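Local coordinates for endo-beta-1,2-glucanase (Talaromyces funiculosus, PDB 6IMV), which hydrolyses beta-1,2-glucans at internal linkages as a fungal endo-beta-1,2-glucanase, a representative of a newly recognised glycoside hydrolase family, at residues V396-K409 and C487-F501. Residues are numbered along the deposited sequence; the frame is centred on the assembly and turned at random.
Sequences VGMAWWRNMAIGKK and CLPQETVPDTGLVDF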
loop_
_atom_site.group_PDB
_atom_site.type_symbol
_atom_site.label_atom_id
_atom_site.label_comp_id
_atom_site.label_asym_id
_atom_site.label_seq_id
_atom_site.Cartn_x
_atom_site.Cartn_y
_atom_site.Cartn_z
ATOM N N VAL A 396 -3.449 -11.136 -15.982
ATOM C CA VAL A 396 -4.540 -11.614 -15.154
ATOM C C VAL A 396 -4.958 -10.485 -14.198
ATOM O O VAL A 396 -6.144 -10.180 -14.098
ATOM C CB VAL A 396 -4.172 -12.915 -14.414
ATOM C CG1 VAL A 396 -5.207 -13.272 -13.366
ATOM C CG2 VAL A 396 -3.982 -14.078 -15.378
ATOM N N GLY A 397 -3.971 -9.855 -13.546
ATOM C CA GLY A 397 -4.199 -8.695 -12.685
ATOM C C GLY A 397 -5.073 -7.649 -13.359
ATOM O O GLY A 397 -6.099 -7.214 -12.817
ATOM N N MET A 398 -4.673 -7.263 -14.569
ATOM C CA MET A 398 -5.345 -6.201 -15.323
ATOM C C MET A 398 -6.705 -6.667 -15.865
ATOM O O MET A 398 -7.598 -5.841 -16.039
ATOM C CB MET A 398 -4.465 -5.710 -16.470
ATOM C CG MET A 398 -3.327 -4.827 -16.002
ATOM S SD MET A 398 -3.932 -3.362 -15.133
ATOM C CE MET A 398 -3.617 -3.861 -13.442
ATOM N N ALA A 399 -6.868 -7.971 -16.120
ATOM C CA ALA A 399 -8.177 -8.507 -16.516
ATOM C C ALA A 399 -9.184 -8.293 -15.374
ATOM O O ALA A 399 -10.322 -7.846 -15.613
ATOM C CB ALA A 399 -8.080 -9.965 -16.903
ATOM N N TRP A 400 -8.759 -8.593 -14.142
ATOM C CA TRP A 400 -9.610 -8.418 -12.972
ATOM C C TRP A 400 -9.896 -6.933 -12.737
ATOM O O TRP A 400 -11.035 -6.546 -12.463
ATOM C CB TRP A 400 -8.990 -9.087 -11.747
ATOM C CG TRP A 400 -9.224 -10.563 -11.735
ATOM C CD1 TRP A 400 -8.360 -11.539 -12.139
ATOM C CD2 TRP A 400 -10.417 -11.238 -11.306
ATOM N NE1 TRP A 400 -8.937 -12.765 -12.001
ATOM C CE2 TRP A 400 -10.196 -12.615 -11.494
ATOM C CE3 TRP A 400 -11.652 -10.815 -10.810
ATOM C CZ2 TRP A 400 -11.156 -13.570 -11.170
ATOM C CZ3 TRP A 400 -12.607 -11.757 -10.499
ATOM C CH2 TRP A 400 -12.359 -13.115 -10.676
ATOM N N TRP A 401 -8.853 -6.107 -12.873
ATOM C CA TRP A 401 -8.948 -4.659 -12.780
ATOM C C TRP A 401 -9.999 -4.130 -13.774
ATOM O O TRP A 401 -10.893 -3.372 -13.399
ATOM C CB TRP A 401 -7.571 -4.031 -13.023
ATOM C CG TRP A 401 -7.478 -2.573 -12.699
ATOM C CD1 TRP A 401 -7.016 -2.017 -11.540
ATOM C CD2 TRP A 401 -7.807 -1.471 -13.568
ATOM N NE1 TRP A 401 -7.028 -0.651 -11.634
ATOM C CE2 TRP A 401 -7.519 -0.287 -12.859
ATOM C CE3 TRP A 401 -8.328 -1.367 -14.863
ATOM C CZ2 TRP A 401 -7.743 0.977 -13.403
ATOM C CZ3 TRP A 401 -8.535 -0.117 -15.403
ATOM C CH2 TRP A 401 -8.248 1.039 -14.683
ATOM N N ARG A 402 -9.877 -4.543 -15.039
ATOM C CA ARG A 402 -10.771 -4.133 -16.114
ATOM C C ARG A 402 -12.215 -4.504 -15.755
ATOM O O ARG A 402 -13.130 -3.674 -15.868
ATOM C CB ARG A 402 -10.361 -4.783 -17.442
ATOM C CG ARG A 402 -11.346 -4.540 -18.578
ATOM C CD ARG A 402 -10.965 -5.227 -19.877
ATOM N NE ARG A 402 -12.078 -5.250 -20.818
ATOM C CZ ARG A 402 -13.181 -5.983 -20.681
ATOM N NH1 ARG A 402 -13.258 -6.908 -19.741
ATOM N NH2 ARG A 402 -14.221 -5.761 -21.477
ATOM N N ASN A 403 -12.410 -5.756 -15.330
ATOM C CA ASN A 403 -13.735 -6.298 -15.010
ATOM C C ASN A 403 -14.460 -5.384 -14.008
ATOM O O ASN A 403 -15.637 -5.049 -14.187
ATOM C CB ASN A 403 -13.664 -7.742 -14.503
ATOM C CG ASN A 403 -14.979 -8.474 -14.672
ATOM O OD1 ASN A 403 -15.379 -8.767 -15.789
ATOM N ND2 ASN A 403 -15.662 -8.765 -13.577
ATOM N N MET A 404 -13.746 -4.954 -12.971
ATOM C CA MET A 404 -14.304 -4.048 -11.973
ATOM C C MET A 404 -14.438 -2.624 -12.540
ATOM O O MET A 404 -15.465 -1.984 -12.329
ATOM C CB MET A 404 -13.437 -4.058 -10.715
ATOM C CG MET A 404 -13.514 -5.384 -9.976
ATOM S SD MET A 404 -12.520 -5.409 -8.472
ATOM C CE MET A 404 -11.019 -6.195 -9.056
ATOM N N ALA A 405 -13.435 -2.157 -13.297
ATOM C CA ALA A 405 -13.392 -0.787 -13.852
ATOM C C ALA A 405 -14.534 -0.531 -14.843
ATOM O O ALA A 405 -14.985 0.597 -15.006
ATOM C CB ALA A 405 -12.061 -0.535 -14.521
ATOM N N ILE A 406 -15.002 -1.591 -15.497
ATOM C CA ILE A 406 -16.103 -1.503 -16.460
ATOM C C ILE A 406 -17.457 -1.332 -15.755
ATOM O O ILE A 406 -18.419 -0.880 -16.373
ATOM C CB ILE A 406 -16.049 -2.728 -17.387
ATOM C CG1 ILE A 406 -14.925 -2.527 -18.396
ATOM C CG2 ILE A 406 -17.374 -2.994 -18.073
ATOM C CD1 ILE A 406 -14.609 -3.751 -19.174
ATOM N N GLY A 407 -17.543 -1.677 -14.466
ATOM C CA GLY A 407 -18.756 -1.360 -13.676
ATOM C C GLY A 407 -19.127 0.106 -13.821
ATOM O O GLY A 407 -18.265 0.954 -14.056
ATOM N N LYS A 408 -20.424 0.418 -13.735
ATOM C CA LYS A 408 -20.869 1.801 -13.864
ATOM C C LYS A 408 -20.152 2.663 -12.821
ATOM O O LYS A 408 -20.022 2.260 -11.667
ATOM C CB LYS A 408 -22.389 1.909 -13.718
ATOM C CG LYS A 408 -23.166 1.283 -14.861
ATOM C CD LYS A 408 -22.948 2.006 -16.158
ATOM C CE LYS A 408 -23.479 1.244 -17.344
ATOM N NZ LYS A 408 -22.974 1.846 -18.603
ATOM N N LYS A 409 -19.669 3.826 -13.281
ATOM C CA LYS A 409 -19.003 4.863 -12.484
ATOM C C LYS A 409 -17.628 4.416 -11.968
ATOM O O LYS A 409 -17.089 5.066 -11.105
ATOM C CB LYS A 409 -19.847 5.284 -11.274
ATOM C CG LYS A 409 -21.325 5.531 -11.533
ATOM C CD LYS A 409 -22.083 5.922 -10.271
ATOM C CE LYS A 409 -22.147 7.418 -10.069
ATOM N NZ LYS A 409 -23.144 8.066 -10.964
ATOM N N CYS A 487 -7.278 -17.854 -12.149
ATOM C CA CYS A 487 -8.590 -17.791 -12.778
ATOM C C CYS A 487 -8.815 -16.384 -13.340
ATOM O O CYS A 487 -8.284 -15.399 -12.815
ATOM C CB CYS A 487 -9.684 -18.181 -11.788
ATOM S SG CYS A 487 -9.652 -19.945 -11.354
ATOM N N LEU A 488 -9.593 -16.316 -14.421
ATOM C CA LEU A 488 -10.009 -15.074 -15.049
ATOM C C LEU A 488 -11.450 -14.781 -14.626
ATOM O O LEU A 488 -12.198 -15.701 -14.295
ATOM C CB LEU A 488 -9.901 -15.213 -16.575
ATOM C CG LEU A 488 -8.517 -15.000 -17.201
ATOM C CD1 LEU A 488 -7.948 -13.633 -16.875
ATOM C CD2 LEU A 488 -7.538 -16.082 -16.774
ATOM N N PRO A 489 -11.885 -13.500 -14.633
ATOM C CA PRO A 489 -13.261 -13.145 -14.291
ATOM C C PRO A 489 -14.300 -13.896 -15.141
ATOM O O PRO A 489 -14.110 -14.034 -16.329
ATOM C CB PRO A 489 -13.389 -11.645 -14.594
ATOM C CG PRO A 489 -11.962 -11.133 -14.752
ATOM C CD PRO A 489 -11.073 -12.334 -15.011
ATOM N N GLN A 490 -15.375 -14.371 -14.505
ATOM C CA GLN A 490 -16.420 -15.136 -15.196
ATOM C C GLN A 490 -17.787 -14.443 -15.080
ATOM O O GLN A 490 -18.749 -14.898 -15.679
ATOM C CB GLN A 490 -16.515 -16.557 -14.634
ATOM C CG GLN A 490 -15.220 -17.346 -14.661
ATOM C CD GLN A 490 -14.745 -17.616 -16.061
ATOM O OE1 GLN A 490 -15.543 -17.902 -16.946
ATOM N NE2 GLN A 490 -13.441 -17.513 -16.277
ATOM N N GLU A 491 -17.872 -13.374 -14.285
ATOM C CA GLU A 491 -19.088 -12.595 -14.096
ATOM C C GLU A 491 -18.732 -11.112 -14.275
ATOM O O GLU A 491 -17.613 -10.694 -13.940
ATOM C CB GLU A 491 -19.668 -12.825 -12.693
ATOM C CG GLU A 491 -20.364 -14.162 -12.503
ATOM C CD GLU A 491 -19.479 -15.378 -12.249
ATOM O OE1 GLU A 491 -18.369 -15.230 -11.687
ATOM O OE2 GLU A 491 -19.914 -16.489 -12.612
ATOM N N THR A 492 -19.690 -10.328 -14.776
ATOM C CA THR A 492 -19.560 -8.877 -14.857
ATOM C C THR A 492 -20.275 -8.223 -13.665
ATOM O O THR A 492 -21.134 -8.832 -13.025
ATOM C CB THR A 492 -20.103 -8.352 -16.193
ATOM O OG1 THR A 492 -21.452 -8.800 -16.319
ATOM C CG2 THR A 492 -19.282 -8.823 -17.373
ATOM N N VAL A 493 -19.881 -6.984 -13.362
ATOM C CA VAL A 493 -20.600 -6.164 -12.422
ATOM C C VAL A 493 -21.964 -5.865 -13.045
ATOM O O VAL A 493 -22.019 -5.297 -14.127
ATOM C CB VAL A 493 -19.841 -4.864 -12.083
ATOM C CG1 VAL A 493 -20.641 -3.982 -11.131
ATOM C CG2 VAL A 493 -18.458 -5.150 -11.507
ATOM N N PRO A 494 -23.099 -6.234 -12.407
ATOM C CA PRO A 494 -24.418 -5.911 -12.956
ATOM C C PRO A 494 -24.616 -4.404 -13.199
ATOM O O PRO A 494 -24.129 -3.578 -12.416
ATOM C CB PRO A 494 -25.379 -6.401 -11.852
ATOM C CG PRO A 494 -24.610 -7.482 -11.133
ATOM C CD PRO A 494 -23.185 -6.972 -11.133
ATOM N N ASP A 495 -25.301 -4.062 -14.296
ATOM C CA ASP A 495 -25.793 -2.708 -14.538
ATOM C C ASP A 495 -27.241 -2.628 -14.046
ATOM O O ASP A 495 -28.113 -3.298 -14.591
ATOM C CB ASP A 495 -25.735 -2.327 -16.019
ATOM C CG ASP A 495 -26.288 -0.941 -16.324
ATOM O OD1 ASP A 495 -26.629 -0.199 -15.366
ATOM O OD2 ASP A 495 -26.362 -0.601 -17.519
ATOM N N THR A 496 -27.474 -1.809 -13.018
ATOM C CA THR A 496 -28.767 -1.715 -12.356
ATOM C C THR A 496 -29.385 -0.324 -12.544
ATOM O O THR A 496 -30.357 -0.002 -11.886
ATOM C CB THR A 496 -28.626 -2.018 -10.858
ATOM O OG1 THR A 496 -27.823 -0.987 -10.276
ATOM C CG2 THR A 496 -28.013 -3.375 -10.599
ATOM N N GLY A 497 -28.803 0.505 -13.409
ATOM C CA GLY A 497 -29.325 1.845 -13.621
ATOM C C GLY A 497 -28.410 2.962 -13.127
ATOM O O GLY A 497 -28.715 4.140 -13.334
ATOM N N LEU A 498 -27.287 2.624 -12.481
ATOM C CA LEU A 498 -26.258 3.631 -12.221
ATOM C C LEU A 498 -25.773 4.183 -13.561
ATOM O O LEU A 498 -25.650 3.439 -14.525
ATOM C CB LEU A 498 -25.079 3.021 -11.449
ATOM C CG LEU A 498 -25.357 2.579 -10.016
ATOM C CD1 LEU A 498 -24.081 2.077 -9.363
ATOM C CD2 LEU A 498 -25.978 3.704 -9.199
ATOM N N VAL A 499 -25.430 5.471 -13.577
ATOM C CA VAL A 499 -25.010 6.177 -14.786
ATOM C C VAL A 499 -23.547 6.606 -14.616
ATOM O O VAL A 499 -23.185 7.169 -13.590
ATOM C CB VAL A 499 -25.923 7.390 -15.063
ATOM C CG1 VAL A 499 -25.521 8.121 -16.343
ATOM C CG2 VAL A 499 -27.398 6.991 -15.109
ATOM N N ASP A 500 -22.720 6.358 -15.638
ATOM C CA ASP A 500 -21.325 6.779 -15.621
ATOM C C ASP A 500 -21.253 8.284 -15.332
ATOM O O ASP A 500 -22.176 9.049 -15.672
ATOM C CB ASP A 500 -20.624 6.455 -16.942
ATOM C CG ASP A 500 -20.161 5.015 -17.078
ATOM O OD1 ASP A 500 -20.213 4.270 -16.082
ATOM O OD2 ASP A 500 -19.751 4.657 -18.182
ATOM N N PHE A 501 -20.142 8.696 -14.718
ATOM C CA PHE A 501 -19.837 10.107 -14.512
ATOM C C PHE A 501 -19.883 10.846 -15.855
ATOM O O PHE A 501 -19.431 10.324 -16.866
ATOM C CB PHE A 501 -18.465 10.257 -13.855
ATOM C CG PHE A 501 -18.353 9.644 -12.483
ATOM C CD1 PHE A 501 -19.241 9.990 -11.473
ATOM C CD2 PHE A 501 -17.325 8.762 -12.185
ATOM C CE1 PHE A 501 -19.124 9.443 -10.204
ATOM C CE2 PHE A 501 -17.205 8.224 -10.912
ATOM C CZ PHE A 501 -18.103 8.564 -9.923
HETATM O O HOH W 1 -17.977 -5.930 -15.249
HETATM O O HOH W 2 -22.500 -1.195 -12.499
HETATM O O HOH W 3 -20.408 2.275 -19.116
HETATM O O HOH W 4 -26.122 7.372 -11.248
#
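Lys409 is gripped at both ends by the extended, irregular C-terminal segment 487-501: its backbone N donates an almost straight bond (172°) to Asp500 OD1, 2.9 Å away on the anti side of the carboxylate, and its NZ gives 2.8 Å to Val499 O, nearly in line with that carbonyl. Bends at chi3 and chi4 curl the chain back to that oxygen, and NZ also bonds Trp66 O. The other oxygen of Asp500, OD2, forms a salt bridge with Arg16 and takes a water held by Lys408 NZ. Farther back, Asn403 reaches out from helix 394-405 with CG anti to its backbone N (chi1 -158°), and ND2 donates to Glu491 O at 2.8 Å, in the carbonyl plane; its second partner is Pro341 O. Trp400 NE1 meets Cys487 O at 2.8 Å, close to the indole plane, beside the disulfide from Cys487 to Cys333. Packing fills in between these bonds. Pro489 lies on one indole face, its CD 3.7 Å from the centre of the five-membered ring in a CH-pi contact, while its CB rests against the Asn403 amide. Exchanging Trp400 for a leucine would probably leave Cys487 O without its N-H donor and Pro489 without the flat surface it rests on. Val493 leans on Gly407, and a water joins Asn403 O to Val493 N. At the far end Lys409 CB sits over one face of Phe501, 4.2 Å from the ring centre. Three of the four direct hydrogen bonds end on backbone carbonyls of a segment without regular helix or strand, consistent with side chains of the helix and the following turn fastening it along the protein's flank.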